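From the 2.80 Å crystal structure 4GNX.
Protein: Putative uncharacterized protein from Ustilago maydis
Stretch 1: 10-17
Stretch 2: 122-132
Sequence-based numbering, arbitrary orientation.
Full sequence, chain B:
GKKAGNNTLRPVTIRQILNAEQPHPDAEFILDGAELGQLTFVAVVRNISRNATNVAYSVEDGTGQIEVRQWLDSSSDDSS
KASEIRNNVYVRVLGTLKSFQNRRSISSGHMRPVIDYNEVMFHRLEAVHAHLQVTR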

ATOM      1  N   ARG B  10      15.455  -4.789   3.205  1.00 30.38           N
ATOM      2  CA  ARG B  10      14.978  -3.590   3.879  1.00 28.11           C
ATOM      3  C   ARG B  10      15.193  -2.296   3.111  1.00 25.07           C
ATOM      4  O   ARG B  10      16.313  -1.951   2.748  1.00 24.78           O
ATOM      5  N   PRO B  11      14.107  -1.573   2.844  1.00 23.75           N
ATOM      6  CA  PRO B  11      14.316  -0.292   2.208  1.00 21.79           C
ATOM      7  C   PRO B  11      14.855   0.716   3.268  1.00 20.83           C
ATOM      8  O   PRO B  11      14.330   0.813   4.373  1.00 20.73           O
ATOM      9  N   VAL B  12      15.911   1.436   2.922  1.00 20.50           N
ATOM     10  CA  VAL B  12      16.622   2.254   3.877  1.00 21.14           C
ATOM     11  C   VAL B  12      17.163   3.468   3.198  1.00 21.60           C
ATOM     12  O   VAL B  12      17.342   3.475   1.982  1.00 21.09           O
ATOM     13  N   THR B  13      17.425   4.498   4.001  1.00 23.16           N
ATOM     14  CA  THR B  13      18.126   5.690   3.527  1.00 23.17           C
ATOM     15  C   THR B  13      19.582   5.552   3.895  1.00 24.15           C
ATOM     16  O   THR B  13      19.943   4.839   4.829  1.00 25.19           O
ATOM     17  N   ILE B  14      20.427   6.258   3.169  1.00 24.91           N
ATOM     18  CA  ILE B  14      21.829   6.185   3.461  1.00 26.94           C
ATOM     19  C   ILE B  14      22.068   6.573   4.911  1.00 28.36           C
ATOM     20  O   ILE B  14      22.929   5.958   5.577  1.00 30.05           O
ATOM     21  N   ARG B  15      21.285   7.536   5.422  1.00 26.97           N
ATOM     22  CA  ARG B  15      21.428   7.941   6.825  1.00 28.26           C
ATOM     23  C   ARG B  15      21.244   6.797   7.815  1.00 29.10           C
ATOM     24  O   ARG B  15      22.023   6.669   8.791  1.00 31.13           O
ATOM     25  N   GLN B  16      20.205   5.983   7.577  1.00 27.51           N
ATOM     26  CA  GLN B  16      19.962   4.796   8.399  1.00 27.98           C
ATOM     27  C   GLN B  16      21.110   3.827   8.269  1.00 28.48           C
ATOM     28  O   GLN B  16      21.594   3.299   9.281  1.00 30.87           O
ATOM     29  N   ILE B  17      21.584   3.613   7.046  1.00 26.57           N
ATOM     30  CA  ILE B  17      22.800   2.815   6.895  1.00 27.83           C
ATOM     31  C   ILE B  17      23.895   3.360   7.810  1.00 30.72           C
ATOM     32  O   ILE B  17      24.471   2.611   8.583  1.00 33.35           O
ATOM     33  N   PHE B 122       8.683   7.178  -4.187  1.00 33.32           N
ATOM     34  CA  PHE B 122       8.144   5.944  -3.600  1.00 32.36           C
ATOM     35  C   PHE B 122       9.114   5.361  -2.609  1.00 29.85           C
ATOM     36  O   PHE B 122       8.736   4.909  -1.536  1.00 28.92           O
ATOM     37  N   HIS B 123      10.386   5.391  -2.970  1.00 29.77           N
ATOM     38  CA  HIS B 123      11.387   4.849  -2.071  1.00 28.91           C
ATOM     39  C   HIS B 123      11.536   5.510  -0.698  1.00 28.10           C
ATOM     40  O   HIS B 123      11.788   4.807   0.298  1.00 27.70           O
ATOM     41  N   ARG B 124      11.435   6.843  -0.622  1.00 26.98           N
ATOM     42  CA  ARG B 124      11.535   7.499   0.669  1.00 27.01           C
ATOM     43  C   ARG B 124      10.408   7.031   1.576  1.00 28.90           C
ATOM     44  O   ARG B 124      10.611   6.771   2.779  1.00 29.50           O
ATOM     45  N   LEU B 125       9.225   6.886   0.985  1.00 29.70           N
ATOM     46  CA  LEU B 125       8.041   6.484   1.731  1.00 30.23           C
ATOM     47  C   LEU B 125       8.162   5.054   2.196  1.00 31.36           C
ATOM     48  O   LEU B 125       7.648   4.679   3.249  1.00 33.06           O
ATOM     49  N   GLU B 126       8.849   4.244   1.413  1.00 31.91           N
ATOM     50  CA  GLU B 126       8.926   2.843   1.731  1.00 33.00           C
ATOM     51  C   GLU B 126       9.811   2.689   2.951  1.00 29.90           C
ATOM     52  O   GLU B 126       9.514   1.893   3.838  1.00 29.65           O
ATOM     53  N   ALA B 127      10.870   3.501   3.010  1.00 27.60           N
ATOM     54  CA  ALA B 127      11.775   3.545   4.167  1.00 25.49           C
ATOM     55  C   ALA B 127      11.068   4.035   5.402  1.00 25.25           C
ATOM     56  O   ALA B 127      11.249   3.483   6.482  1.00 25.96           O
ATOM     57  N   VAL B 128      10.260   5.076   5.252  1.00 24.93           N
ATOM     58  CA  VAL B 128       9.462   5.558   6.383  1.00 25.61           C
ATOM     59  C   VAL B 128       8.556   4.411   6.832  1.00 27.02           C
ATOM     60  O   VAL B 128       8.600   3.961   8.001  1.00 28.95           O
ATOM     61  N   HIS B 129       7.764   3.906   5.897  1.00 26.66           N
ATOM     62  CA  HIS B 129       6.812   2.854   6.223  1.00 27.93           C
ATOM     63  C   HIS B 129       7.468   1.675   6.883  1.00 27.21           C
ATOM     64  O   HIS B 129       6.988   1.183   7.904  1.00 28.50           O
ATOM     65  N   ALA B 130       8.584   1.221   6.327  1.00 25.46           N
ATOM     66  CA  ALA B 130       9.293   0.098   6.933  1.00 26.10           C
ATOM     67  C   ALA B 130       9.687   0.428   8.370  1.00 27.24           C
ATOM     68  O   ALA B 130       9.284  -0.285   9.276  1.00 29.50           O
ATOM     69  N   HIS B 131      10.402   1.546   8.571  1.00 26.57           N
ATOM     70  CA  HIS B 131      10.828   2.027   9.894  1.00 27.70           C
ATOM     71  C   HIS B 131       9.707   2.096  10.868  1.00 29.88           C
ATOM     72  O   HIS B 131       9.864   1.726  12.025  1.00 30.93           O
ATOM     73  N   LEU B 132       8.556   2.568  10.404  1.00 30.64           N
ATOM     74  CA  LEU B 132       7.390   2.630  11.252  1.00 34.12           C
ATOM     75  C   LEU B 132       6.892   1.272  11.678  1.00 37.86           C
ATOM     76  O   LEU B 132       6.385   1.119  12.769  1.00 41.33           O
TER

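Packing of the segment 10-17 against the helix 122-132 in chain B of 4GNX. The end of a strand (R10 and P11), a short linker (V12 and T13) and the start of a helix (I14 to I17) pass over one side of the second helix, and the two stretches together bury 354 Å². The backbones come closest at P11 and A127, whose CA atoms are 5.0 Å apart; P11 O lies 3.7 Å from A127 CA.

P11 is the centre of the contact. Its CA-to-CB bond points toward the helix, and its ring, with C-gamma endo pucker, packs against the two turns from H123 to A130. P11 CG reaches A130 CB at 3.6 Å, an apolar contact made by two small groups, and is also 3.6 Å from E126 O. That carbonyl is already engaged within the helix, accepting from A130 N at 2.7 Å (A130 N to E126 O), so P11 CG packs on a carbonyl whose hydrogen bond is already made. The E126 side chain, with chi1 at -148° between wells and chi2 t, runs alongside, E126 OE2 coming 3.9 Å from P11 CB.

H123 supplies the polar link. Its CA-to-CB bond points sideways, but chi1 t and chi2 of 60° bring the ring's end nearer the first stretch, where H123 NE2 donates to V12 O at 3.1 Å with an N-H...acceptor angle of 140°. This is the only hydrogen bond between the stretches. The carbonyl lies at the ring edge, near its plane, as the donor requires; P11 CB also sits at that edge, 4.0 Å from H123 CE1. The CA-to-CB bond of V12 (chi1 m) points away from the helix, so it takes part mainly through its backbone: V12 O to the histidine and V12 CA, 4.3 Å from A127 CB.

T13 and Q16 tie down the start of the first helix. With chi1 p, T13 places OG1 to accept from the backbone of Q16, a capping bond of 3.1 Å from Q16 N to T13 OG1. Q16 answers in kind: T13 N donates to Q16 OE1 at 3.0 Å, closing a reciprocal pair. The same rotamer of T13 leaves its methyl 4.2 Å from the helix, measured from T13 CG2 to A127 CB. The CA-to-CB bond of Q16 points toward the second helix; chi1 is m and chi2 t, and chi3 of -54° sets the amide so that OE1 accepts from T13 N while NE2 lies near H131 CB. Q16 OE1 lies 4.2 Å from A127 CB, while Q16 NE2 approaches H131 CB at 3.9 Å. A127 CB thus receives V12, T13 and Q16 around one methyl group.

The remaining side chains lie outside the interface. I14, R15 and I17 are out of reach of the second helix, and the R10 side chain comes no nearer than 6.1 Å, from R10 CB to A130 CB, its guanidinium bonded elsewhere in the structure.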

ATOM      1  CB  ARG B  10      15.577  -3.507   5.283  1.00 28.63           C
ATOM      2  CG  ARG B  10      15.274  -4.755   6.091  1.00 32.30           C
ATOM      3  CD  ARG B  10      15.859  -4.687   7.492  1.00 34.49           C
ATOM      4  NE  ARG B  10      15.622  -3.388   8.120  1.00 33.00           N
ATOM      5  CZ  ARG B  10      15.996  -3.065   9.352  1.00 33.89           C
ATOM      6  NH1 ARG B  10      16.637  -3.932  10.121  1.00 35.14           N
ATOM      7  NH2 ARG B  10      15.733  -1.845   9.800  1.00 34.35           N
ATOM      8  CB  PRO B  11      12.908   0.064   1.728  1.00 21.82           C
ATOM      9  CG  PRO B  11      12.000  -0.531   2.784  1.00 23.01           C
ATOM     10  CD  PRO B  11      12.690  -1.789   3.228  1.00 24.37           C
ATOM     11  CB  VAL B  12      17.837   1.526   4.504  1.00 22.19           C
ATOM     12  CG1 VAL B  12      17.407   0.398   5.456  1.00 22.97           C
ATOM     13  CG2 VAL B  12      18.788   1.030   3.428  1.00 21.74           C
ATOM     14  CB  THR B  13      17.644   6.957   4.229  1.00 24.05           C
ATOM     15  OG1 THR B  13      17.986   6.864   5.633  1.00 25.47           O
ATOM     16  CG2 THR B  13      16.119   7.172   4.007  1.00 22.77           C
ATOM     17  CB  ILE B  14      22.643   7.026   2.471  1.00 28.79           C
ATOM     18  CG1 ILE B  14      22.523   6.377   1.066  1.00 28.07           C
ATOM     19  CG2 ILE B  14      24.094   7.151   2.947  1.00 30.50           C
ATOM     20  CD1 ILE B  14      23.102   7.191  -0.072  1.00 28.42           C
ATOM     21  CB  ARG B  15      20.438   9.016   7.188  1.00 28.19           C
ATOM     22  CG  ARG B  15      20.780   9.739   8.477  1.00 30.20           C
ATOM     23  CD  ARG B  15      21.620  10.953   8.120  1.00 32.07           C
ATOM     24  NE  ARG B  15      23.028  10.810   8.474  1.00 33.80           N
ATOM     25  CZ  ARG B  15      24.029  11.491   7.930  1.00 34.92           C
ATOM     26  NH1 ARG B  15      23.819  12.371   6.954  1.00 34.19           N
ATOM     27  NH2 ARG B  15      25.258  11.268   8.360  1.00 37.60           N
ATOM     28  CB  GLN B  16      18.673   4.097   8.038  1.00 27.85           C
ATOM     29  CG  GLN B  16      17.396   4.775   8.513  1.00 28.41           C
ATOM     30  CD  GLN B  16      16.175   4.152   7.851  1.00 28.52           C
ATOM     31  OE1 GLN B  16      16.096   4.055   6.602  1.00 27.85           O
ATOM     32  NE2 GLN B  16      15.237   3.689   8.672  1.00 28.75           N
ATOM     33  CB  ILE B  17      23.272   2.728   5.440  1.00 26.09           C
ATOM     34  CG1 ILE B  17      22.158   2.127   4.579  1.00 23.75           C
ATOM     35  CG2 ILE B  17      24.515   1.874   5.347  1.00 27.71           C
ATOM     36  CD1 ILE B  17      22.403   2.233   3.102  1.00 22.66           C
ATOM     37  CB  PHE B 122       7.901   4.925  -4.703  1.00 33.37           C
ATOM     38  CG  PHE B 122       7.665   3.536  -4.206  1.00 32.86           C
ATOM     39  CD1 PHE B 122       6.369   3.099  -3.899  1.00 34.76           C
ATOM     40  CD2 PHE B 122       8.719   2.651  -4.074  1.00 30.97           C
ATOM     41  CE1 PHE B 122       6.142   1.809  -3.452  1.00 34.68           C
ATOM     42  CE2 PHE B 122       8.486   1.363  -3.631  1.00 32.08           C
ATOM     43  CZ  PHE B 122       7.201   0.946  -3.318  1.00 33.43           C
ATOM     44  CB  HIS B 123      12.742   4.762  -2.727  1.00 28.12           C
ATOM     45  CG  HIS B 123      13.767   4.298  -1.780  1.00 28.21           C
ATOM     46  ND1 HIS B 123      13.672   3.090  -1.177  1.00 30.36           N
ATOM     47  CD2 HIS B 123      14.864   4.933  -1.231  1.00 28.03           C
ATOM     48  CE1 HIS B 123      14.704   2.935  -0.320  1.00 29.34           C
ATOM     49  NE2 HIS B 123      15.436   4.058  -0.354  1.00 29.68           N
ATOM     50  CB  ARG B 124      11.464   9.000   0.521  1.00 28.13           C
ATOM     51  CG  ARG B 124      12.740   9.616  -0.008  1.00 27.41           C
ATOM     52  CD  ARG B 124      12.787  11.094   0.276  1.00 28.26           C
ATOM     53  NE  ARG B 124      14.175  11.549   0.251  1.00 29.13           N
ATOM     54  CZ  ARG B 124      14.629  12.658   0.831  1.00 29.93           C
ATOM     55  NH1 ARG B 124      13.809  13.450   1.509  1.00 30.98           N
ATOM     56  NH2 ARG B 124      15.917  12.960   0.732  1.00 30.23           N
ATOM     57  CB  LEU B 125       6.780   6.681   0.899  1.00 30.70           C
ATOM     58  CG  LEU B 125       6.491   8.135   0.496  1.00 31.96           C
ATOM     59  CD1 LEU B 125       5.254   8.234  -0.379  1.00 34.54           C
ATOM     60  CD2 LEU B 125       6.338   9.038   1.712  1.00 32.40           C
ATOM     61  CB  GLU B 126       9.463   2.070   0.536  1.00 37.76           C
ATOM     62  CG  GLU B 126       8.905   0.657   0.443  1.00 45.02           C
ATOM     63  CD  GLU B 126       9.517  -0.179  -0.676  1.00 49.20           C
ATOM     64  OE1 GLU B 126       8.980  -1.306  -0.875  1.00 52.31           O
ATOM     65  OE2 GLU B 126      10.513   0.280  -1.333  1.00 48.74           O
ATOM     66  CB  ALA B 127      12.970   4.428   3.894  1.00 24.81           C
ATOM     67  CB  VAL B 128       8.668   6.844   6.036  1.00 25.62           C
ATOM     68  CG1 VAL B 128       7.757   7.263   7.172  1.00 27.06           C
ATOM     69  CG2 VAL B 128       9.632   7.982   5.725  1.00 25.08           C
ATOM     70  CB  HIS B 129       6.021   2.428   4.985  1.00 29.03           C
ATOM     71  CG  HIS B 129       4.939   1.439   5.288  1.00 31.13           C
ATOM     72  ND1 HIS B 129       3.818   1.780   5.941  1.00 33.22           N
ATOM     73  CD2 HIS B 129       4.866   0.081   5.063  1.00 32.51           C
ATOM     74  CE1 HIS B 129       3.047   0.697   6.116  1.00 35.69           C
ATOM     75  NE2 HIS B 129       3.691  -0.346   5.589  1.00 35.70           N
ATOM     76  CB  ALA B 130      10.488  -0.314   6.099  1.00 24.55           C
ATOM     77  CB  HIS B 131      11.481   3.394   9.771  1.00 27.58           C
ATOM     78  CG  HIS B 131      11.751   4.063  11.088  1.00 30.58           C
ATOM     79  ND1 HIS B 131      10.961   5.053  11.571  1.00 32.99           N
ATOM     80  CD2 HIS B 131      12.750   3.848  12.042  1.00 32.76           C
ATOM     81  CE1 HIS B 131      11.432   5.452  12.776  1.00 35.88           C
ATOM     82  NE2 HIS B 131      12.529   4.713  13.063  1.00 35.37           N
ATOM     83  CB  LEU B 132       6.274   3.377  10.565  1.00 34.12           C
ATOM     84  CG  LEU B 132       6.384   4.888  10.685  1.00 33.70           C
ATOM     85  CD1 LEU B 132       5.384   5.549   9.745  1.00 34.34           C
ATOM     86  CD2 LEU B 132       6.173   5.318  12.135  1.00 35.04           C
TER